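Local atomic coordinates of polycyclic ketone monooxygenase (Myceliophthora thermophila, PDB entry 5MQ6), a protein that catalyses Baeyer-Villiger oxidations with FAD and NADPH, inserting one oxygen atom beside the carbonyl of various ketones, polycyclic ones especially, to give esters or lactones. Residues A401-D404 against S405-D409; P410-A413 against A414-A418; Q554-K557 against T558-R562. One frame throughout, in Å; residues are numbered along the deposited sequence.

Contact 1: A401-D404 against S405-D409; sequences ARTD and SIVKD
S405 N donates to A401 O at 2.9 Å, and two further four-residue bonds follow it along the backbone, from I406 N to R402 O at 3.1 Å and from V407 N to T403 O, also at 3.1 Å. The last is the straightest, with an angle of 166° at the hydrogen. I406 N is shared: it also reaches T403 O at 3.3 Å, arriving from above that carbonyl's plane, so T403 O accepts two donors. Such bifurcation accompanies the closing turn of helix 378-406; V407 is the first residue to leave helical backbone angles, and D409 then serves as N-cap of helix 410-416.

S405 adds a side-chain bond to this turn. With chi1 at 67°, OG sits between its own N and carbonyl carbon and folds back to R402 O at 2.6 Å, giving that oxygen a second donor beside I406 N. R402 itself starts out extended, CG opposite the backbone N (chi1 -180°), then bends at chi3, which swings the guanidinium beside I406. There CD1 of I406 sits 3.9 Å above the centre of one guanidinium face and touches R402 CG at 3.7 Å, the two side chains crossing at a slant. The polar end of R402 looks elsewhere: NH2 donates to the backbone oxygens of S430 and V305. A leucine in place of R402 would probably deprive both carbonyls of this donor and leave I406 CD1 without the flat surface beneath it. L434, from helix 433-436, packs on the side chains of R402, T403 and I406.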
loop_
_atom_site.group_PDB
_atom_site.type_symbol
_atom_site.label_atom_id
_atom_site.label_comp_id
_atom_site.label_asym_id
_atom_site.label_seq_id
_atom_site.Cartn_x
_atom_site.Cartn_y
_atom_site.Cartn_z
ATOM N N ALA A 401 9.296 -8.729 24.637
ATOM C CA ALA A 401 10.179 -9.716 25.270
ATOM C C ALA A 401 11.199 -10.269 24.289
ATOM O O ALA A 401 12.367 -10.519 24.661
ATOM C CB ALA A 401 9.322 -10.852 25.781
ATOM N N ARG A 402 10.754 -10.487 23.047
ATOM C CA ARG A 402 11.634 -10.955 22.002
ATOM C C ARG A 402 12.753 -9.929 21.843
ATOM O O ARG A 402 13.960 -10.271 21.750
ATOM C CB ARG A 402 10.897 -11.165 20.646
ATOM C CG ARG A 402 11.848 -11.656 19.600
ATOM C CD ARG A 402 11.333 -12.540 18.457
ATOM N NE ARG A 402 11.474 -11.723 17.370
ATOM C CZ ARG A 402 12.250 -11.762 16.316
ATOM N NH1 ARG A 402 12.868 -12.782 15.822
ATOM N NH2 ARG A 402 12.171 -10.691 15.623
ATOM N N THR A 403 12.378 -8.670 21.838
ATOM C CA THR A 403 13.345 -7.577 21.672
ATOM C C THR A 403 14.281 -7.573 22.857
ATOM O O THR A 403 15.487 -7.506 22.695
ATOM C CB THR A 403 12.600 -6.215 21.555
ATOM O OG1 THR A 403 11.855 -6.195 20.328
ATOM C CG2 THR A 403 13.519 -5.048 21.559
ATOM N N ASP A 404 13.691 -7.672 24.034
ATOM C CA ASP A 404 14.479 -7.817 25.265
ATOM C C ASP A 404 15.555 -8.915 25.209
ATOM O O ASP A 404 16.702 -8.663 25.542
ATOM C CB ASP A 404 13.544 -7.881 26.486
ATOM C CG ASP A 404 13.627 -6.615 27.257
ATOM O OD1 ASP A 404 14.638 -6.445 27.903
ATOM O OD2 ASP A 404 12.785 -5.717 27.184
ATOM N N SER A 405 15.204 -10.065 24.689
ATOM C CA SER A 405 16.114 -11.201 24.600
ATOM C C SER A 405 17.226 -11.075 23.562
ATOM O O SER A 405 18.256 -11.625 23.730
ATOM C CB SER A 405 15.294 -12.469 24.307
ATOM O OG SER A 405 14.693 -12.450 22.982
ATOM N N ILE A 406 17.006 -10.372 22.462
ATOM C CA ILE A 406 17.979 -10.337 21.370
ATOM C C ILE A 406 18.977 -9.214 21.590
ATOM O O ILE A 406 20.155 -9.359 21.361
ATOM C CB ILE A 406 17.244 -10.135 20.028
ATOM C CG1 ILE A 406 16.518 -11.426 19.626
ATOM C CG2 ILE A 406 18.201 -9.650 18.930
ATOM C CD1 ILE A 406 15.388 -11.171 18.638
ATOM N N VAL A 407 18.505 -8.070 22.009
ATOM C CA VAL A 407 19.318 -6.895 22.001
ATOM C C VAL A 407 20.089 -6.812 23.323
ATOM O O VAL A 407 19.500 -6.563 24.392
ATOM C CB VAL A 407 18.460 -5.661 21.818
ATOM C CG1 VAL A 407 19.338 -4.408 21.945
ATOM C CG2 VAL A 407 17.799 -5.716 20.416
ATOM N N LYS A 408 21.405 -6.950 23.222
ATOM C CA LYS A 408 22.231 -7.252 24.393
ATOM C C LYS A 408 22.313 -6.076 25.294
ATOM O O LYS A 408 22.069 -6.191 26.448
ATOM C CB LYS A 408 23.632 -7.786 24.019
ATOM C CG LYS A 408 23.534 -9.246 23.664
ATOM C CD LYS A 408 24.887 -9.845 23.379
ATOM C CE LYS A 408 25.273 -9.606 21.941
ATOM N NZ LYS A 408 26.605 -10.171 21.661
ATOM N N ASP A 409 22.580 -4.923 24.759
ATOM C CA ASP A 409 22.583 -3.722 25.591
ATOM C C ASP A 409 21.182 -3.249 26.051
ATOM O O ASP A 409 20.309 -2.932 25.216
ATOM C CB ASP A 409 23.333 -2.667 24.820
ATOM C CG ASP A 409 23.532 -1.429 25.575
ATOM O OD1 ASP A 409 22.924 -1.209 26.619
ATOM O OD2 ASP A 409 24.330 -0.654 25.081
#

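Contact 2: P410-A413 against A414-A418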
loop_
_atom_site.group_PDB
_atom_site.type_symbol
_atom_site.label_atom_id
_atom_site.label_comp_id
_atom_site.label_asym_id
_atom_site.label_seq_id
_atom_site.Cartn_x
_atom_site.Cartn_y
_atom_site.Cartn_z
ATOM N N PRO A 410 20.939 -3.177 27.380
ATOM C CA PRO A 410 19.588 -2.814 27.821
ATOM C C PRO A 410 19.168 -1.411 27.485
ATOM O O PRO A 410 17.962 -1.140 27.433
ATOM C CB PRO A 410 19.593 -3.042 29.341
ATOM C CG PRO A 410 21.012 -3.115 29.710
ATOM C CD PRO A 410 21.787 -3.579 28.517
ATOM N N LYS A 411 20.107 -0.514 27.240
ATOM C CA LYS A 411 19.692 0.847 26.863
ATOM C C LYS A 411 19.117 0.845 25.430
ATOM O O LYS A 411 18.107 1.478 25.136
ATOM C CB LYS A 411 20.853 1.831 26.959
ATOM C CG LYS A 411 21.612 1.797 28.272
ATOM C CD LYS A 411 20.742 1.421 29.480
ATOM C CE LYS A 411 21.514 1.574 30.782
ATOM N NZ LYS A 411 21.974 2.996 30.966
ATOM N N THR A 412 19.758 0.091 24.564
ATOM C CA THR A 412 19.373 0.046 23.172
ATOM C C THR A 412 18.072 -0.814 23.114
ATOM O O THR A 412 17.098 -0.400 22.510
ATOM C CB THR A 412 20.544 -0.204 22.155
ATOM O OG1 THR A 412 20.167 -1.019 21.036
ATOM C CG2 THR A 412 21.687 -0.761 22.712
ATOM N N ALA A 413 18.016 -1.918 23.857
ATOM C CA ALA A 413 16.800 -2.712 23.962
ATOM C C ALA A 413 15.599 -1.877 24.387
ATOM O O ALA A 413 14.519 -1.981 23.821
ATOM C CB ALA A 413 17.014 -3.881 24.905
ATOM N N ALA A 414 15.800 -1.007 25.342
ATOM C CA ALA A 414 14.734 -0.138 25.809
ATOM C C ALA A 414 14.153 0.775 24.714
ATOM O O ALA A 414 12.923 1.038 24.690
ATOM C CB ALA A 414 15.221 0.758 26.969
ATOM N N LYS A 415 15.043 1.298 23.882
ATOM C CA LYS A 415 14.664 2.213 22.805
ATOM C C LYS A 415 14.025 1.503 21.603
ATOM O O LYS A 415 13.324 2.133 20.809
ATOM C CB LYS A 415 15.897 3.000 22.353
ATOM C CG LYS A 415 16.314 4.014 23.376
ATOM C CD LYS A 415 17.742 4.427 23.138
ATOM C CE LYS A 415 18.086 5.615 24.022
ATOM N NZ LYS A 415 19.531 5.957 23.873
ATOM N N LEU A 416 14.240 0.202 21.487
ATOM C CA LEU A 416 13.737 -0.560 20.365
ATOM C C LEU A 416 12.381 -1.182 20.582
ATOM O O LEU A 416 11.810 -1.741 19.650
ATOM C CB LEU A 416 14.747 -1.591 19.968
ATOM C CG LEU A 416 15.964 -1.036 19.183
ATOM C CD1 LEU A 416 17.034 -2.090 19.047
ATOM C CD2 LEU A 416 15.522 -0.534 17.777
ATOM N N LYS A 417 11.903 -1.099 21.820
ATOM C CA LYS A 417 10.654 -1.644 22.259
ATOM C C LYS A 417 9.561 -0.715 21.813
ATOM O O LYS A 417 9.660 0.510 22.041
ATOM C CB LYS A 417 10.608 -1.812 23.782
ATOM C CG LYS A 417 11.173 -3.175 24.153
ATOM C CD LYS A 417 10.880 -3.564 25.584
ATOM C CE LYS A 417 12.001 -3.141 26.468
ATOM N NZ LYS A 417 11.764 -3.770 27.801
ATOM N N ALA A 418 8.528 -1.273 21.184
ATOM C CA ALA A 418 7.387 -0.458 20.804
ATOM C C ALA A 418 6.264 -0.650 21.792
ATOM O O ALA A 418 5.993 -1.790 22.205
ATOM C CB ALA A 418 6.940 -0.824 19.409
#
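A414 N donates to P410 O at 3.0 Å, the clearest four-residue bond of the short helix 410-416, which lies against strand 442-446 at one border of the parallel sheet of the NADPH-binding, Rossmann-type part of the fold. At the other end L416 N bonds to A413 O, only three residues back, at 3.2 Å, and approaches from above the carbonyl plane. Between these two the geometry is poorer. K415 N divides itself between K411 O and T412 O, and L416 N makes a second bond to T412 O; all three are weak, the last bent to 130° at its hydrogen. This mixture of three- and four-residue spacings is consistent with a final turn that drifts toward three-residue, 3-10-like bonding.

Outward from the backbone, side chains lie along the carbonyls of the preceding turn. The CB of A414 comes within 3.4 Å of P410 O. K415 runs its extended chain past K411 O, with CG and CD both at 3.6 Å, and its side chain also touches L444 and D446 of the strand. K417 lays CG 3.6 Å from A413 O, and the bend at its third torsion (chi3 -92°) brings CE back near the same oxygen; its amino group pairs with D404 of the neighbouring helix.

L416 is buried, packing on L444, F437 and T403. Its CG is turned back beside its own backbone N (chi1 -76°), which sends the side chain alongside that of T412, both pointing the same way. At the meeting point L416 CD1 rests 3.9 Å from T412 OG1.

Contact 3: Q554-K557 against T558-R562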
loop_
_atom_site.group_PDB
_atom_site.type_symbol
_atom_site.label_atom_id
_atom_site.label_comp_id
_atom_site.label_asym_id
_atom_site.label_seq_id
_atom_site.Cartn_x
_atom_site.Cartn_y
_atom_site.Cartn_z
ATOM N N GLN A 554 -16.322 -8.321 -13.483
ATOM C CA GLN A 554 -17.578 -9.028 -13.604
ATOM C C GLN A 554 -18.821 -8.102 -13.768
ATOM O O GLN A 554 -19.737 -8.431 -14.519
ATOM C CB GLN A 554 -17.762 -10.030 -12.458
ATOM C CG GLN A 554 -16.766 -11.159 -12.547
ATOM C CD GLN A 554 -16.949 -12.007 -13.810
ATOM O OE1 GLN A 554 -18.063 -12.364 -14.144
ATOM N NE2 GLN A 554 -15.898 -12.293 -14.499
ATOM N N VAL A 555 -18.839 -6.950 -13.084
ATOM C CA VAL A 555 -19.901 -5.979 -13.259
ATOM C C VAL A 555 -19.905 -5.448 -14.690
ATOM O O VAL A 555 -20.976 -5.286 -15.351
ATOM C CB VAL A 555 -19.710 -4.836 -12.269
ATOM C CG1 VAL A 555 -20.502 -3.586 -12.659
ATOM C CG2 VAL A 555 -20.118 -5.317 -10.869
ATOM N N ILE A 556 -18.690 -5.123 -15.164
ATOM C CA ILE A 556 -18.567 -4.663 -16.539
ATOM C C ILE A 556 -19.014 -5.761 -17.558
ATOM O O ILE A 556 -19.697 -5.477 -18.581
ATOM C CB ILE A 556 -17.091 -4.226 -16.834
ATOM C CG1 ILE A 556 -16.814 -2.897 -16.072
ATOM C CG2 ILE A 556 -16.854 -4.083 -18.356
ATOM C CD1 ILE A 556 -15.305 -2.574 -16.040
ATOM N N LYS A 557 -18.565 -6.993 -17.321
ATOM C CA LYS A 557 -19.000 -8.141 -18.143
ATOM C C LYS A 557 -20.524 -8.271 -18.231
ATOM O O LYS A 557 -21.113 -8.402 -19.356
ATOM C CB LYS A 557 -18.335 -9.415 -17.672
ATOM C CG LYS A 557 -18.602 -10.591 -18.587
ATOM C CD LYS A 557 -18.051 -11.822 -17.888
ATOM C CE LYS A 557 -17.938 -12.978 -18.827
ATOM N NZ LYS A 557 -19.279 -13.214 -19.379
ATOM N N THR A 558 -21.156 -8.157 -17.081
ATOM C CA THR A 558 -22.588 -8.189 -16.991
ATOM C C THR A 558 -23.233 -7.096 -17.802
ATOM O O THR A 558 -24.131 -7.343 -18.555
ATOM C CB THR A 558 -23.076 -8.100 -15.544
ATOM O OG1 THR A 558 -22.492 -9.172 -14.823
ATOM C CG2 THR A 558 -24.580 -8.249 -15.408
ATOM N N ALA A 559 -22.796 -5.885 -17.600
ATOM C CA ALA A 559 -23.356 -4.722 -18.267
ATOM C C ALA A 559 -23.150 -4.856 -19.759
ATOM O O ALA A 559 -24.126 -4.679 -20.525
ATOM C CB ALA A 559 -22.719 -3.410 -17.716
ATOM N N GLU A 560 -21.927 -5.237 -20.189
ATOM C CA GLU A 560 -21.626 -5.383 -21.632
ATOM C C GLU A 560 -22.563 -6.463 -22.219
ATOM O O GLU A 560 -23.080 -6.296 -23.298
ATOM C CB GLU A 560 -20.141 -5.796 -21.882
ATOM C CG GLU A 560 -19.146 -4.658 -21.568
ATOM C CD GLU A 560 -19.231 -3.530 -22.637
ATOM O OE1 GLU A 560 -19.113 -3.801 -23.865
ATOM O OE2 GLU A 560 -19.463 -2.369 -22.277
ATOM N N ASP A 561 -22.738 -7.569 -21.499
ATOM C CA ASP A 561 -23.565 -8.639 -21.997
ATOM C C ASP A 561 -25.041 -8.171 -22.079
ATOM O O ASP A 561 -25.729 -8.444 -23.041
ATOM C CB ASP A 561 -23.518 -9.846 -21.139
ATOM C CG ASP A 561 -22.239 -10.680 -21.291
ATOM O OD1 ASP A 561 -21.480 -10.589 -22.292
ATOM O OD2 ASP A 561 -22.011 -11.500 -20.374
ATOM N N ARG A 562 -25.512 -7.464 -21.092
ATOM C CA ARG A 562 -26.875 -6.981 -21.120
ATOM C C ARG A 562 -27.206 -6.030 -22.256
ATOM O O ARG A 562 -28.307 -6.134 -22.809
ATOM C CB ARG A 562 -27.269 -6.392 -19.791
ATOM C CG ARG A 562 -27.561 -7.462 -18.746
ATOM C CD ARG A 562 -27.892 -6.877 -17.418
ATOM N NE ARG A 562 -28.992 -5.898 -17.471
ATOM C CZ ARG A 562 -29.459 -5.275 -16.411
ATOM N NH1 ARG A 562 -28.946 -5.461 -15.211
ATOM N NH2 ARG A 562 -30.428 -4.433 -16.543
#
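T558 reaches back to Q554 with two donors: its N and its OG1 each lie 2.9 Å from Q554 O, on opposite faces of that carbonyl's plane. The hydroxyl gets there because OG1 stands beside the backbone N, opposite the carbonyl carbon (chi1 -57°), and so tucks against the preceding turn.

K557 and D561 meet on the more open side. The lysine chain is extended through its first three torsions and turns only at the last (chi4 -57°), which tips NZ toward the aspartate. NZ stands 3.4 Å from D561 OD2, a salt bridge whose hydrogen bond is weak, and the two side chains cross at an angle rather than running parallel. Under this bridge D561 N bonds to K557 O at 2.8 Å, so charge pairing and backbone bond join the same two residues.

E560 and I556 behave differently, lying side by side and pointing the same way. A bend at chi2 (-72°) carries the glutamate's end away from the preceding turn, while its CG remains 3.1 Å from I556 O and 4.0 Å from I556 CG2. The buried carboxylate finds its partners elsewhere: OE2 bonds to Y218 OH and A567 N, OE1 to D566 N. I556 packs on Y218 and L220, V555 on F649 of strand 649-653, and A559 on that strand and strand 567-571.

Backbone bonds from A559 N to V555 O at 3.0 Å and from E560 N to I556 O at 2.8 Å continue the four-residue bonding characteristic of a regular alpha helix. With V555, I556 and A559 buried against strands and K557 and D561 on the more open side, these closing turns of helix 541-562 are amphipathic.

Contacts 1 and 2 are neighbours in series, with centres about 8 Å apart: helix 378-406 ends in contact 1 and helix 410-416 runs through contact 2. V407 CG1 packs 3.4 Å from A413 N and 3.6 Å from T412 OG1, and a salt bridge joins D404 to K417, though its modelled length is too short to be taken literally. This pair lies near the NADPH site: the side chain of L416 is about 6 Å from that of the NADPH-binding T277 and about 10 Å from the bound NADPH. The centre of contact 3 is about 56 Å from the centres of contact 1 and contact 2. It lies away from the annotated sites, although its helix begins at the FAD-binding N541.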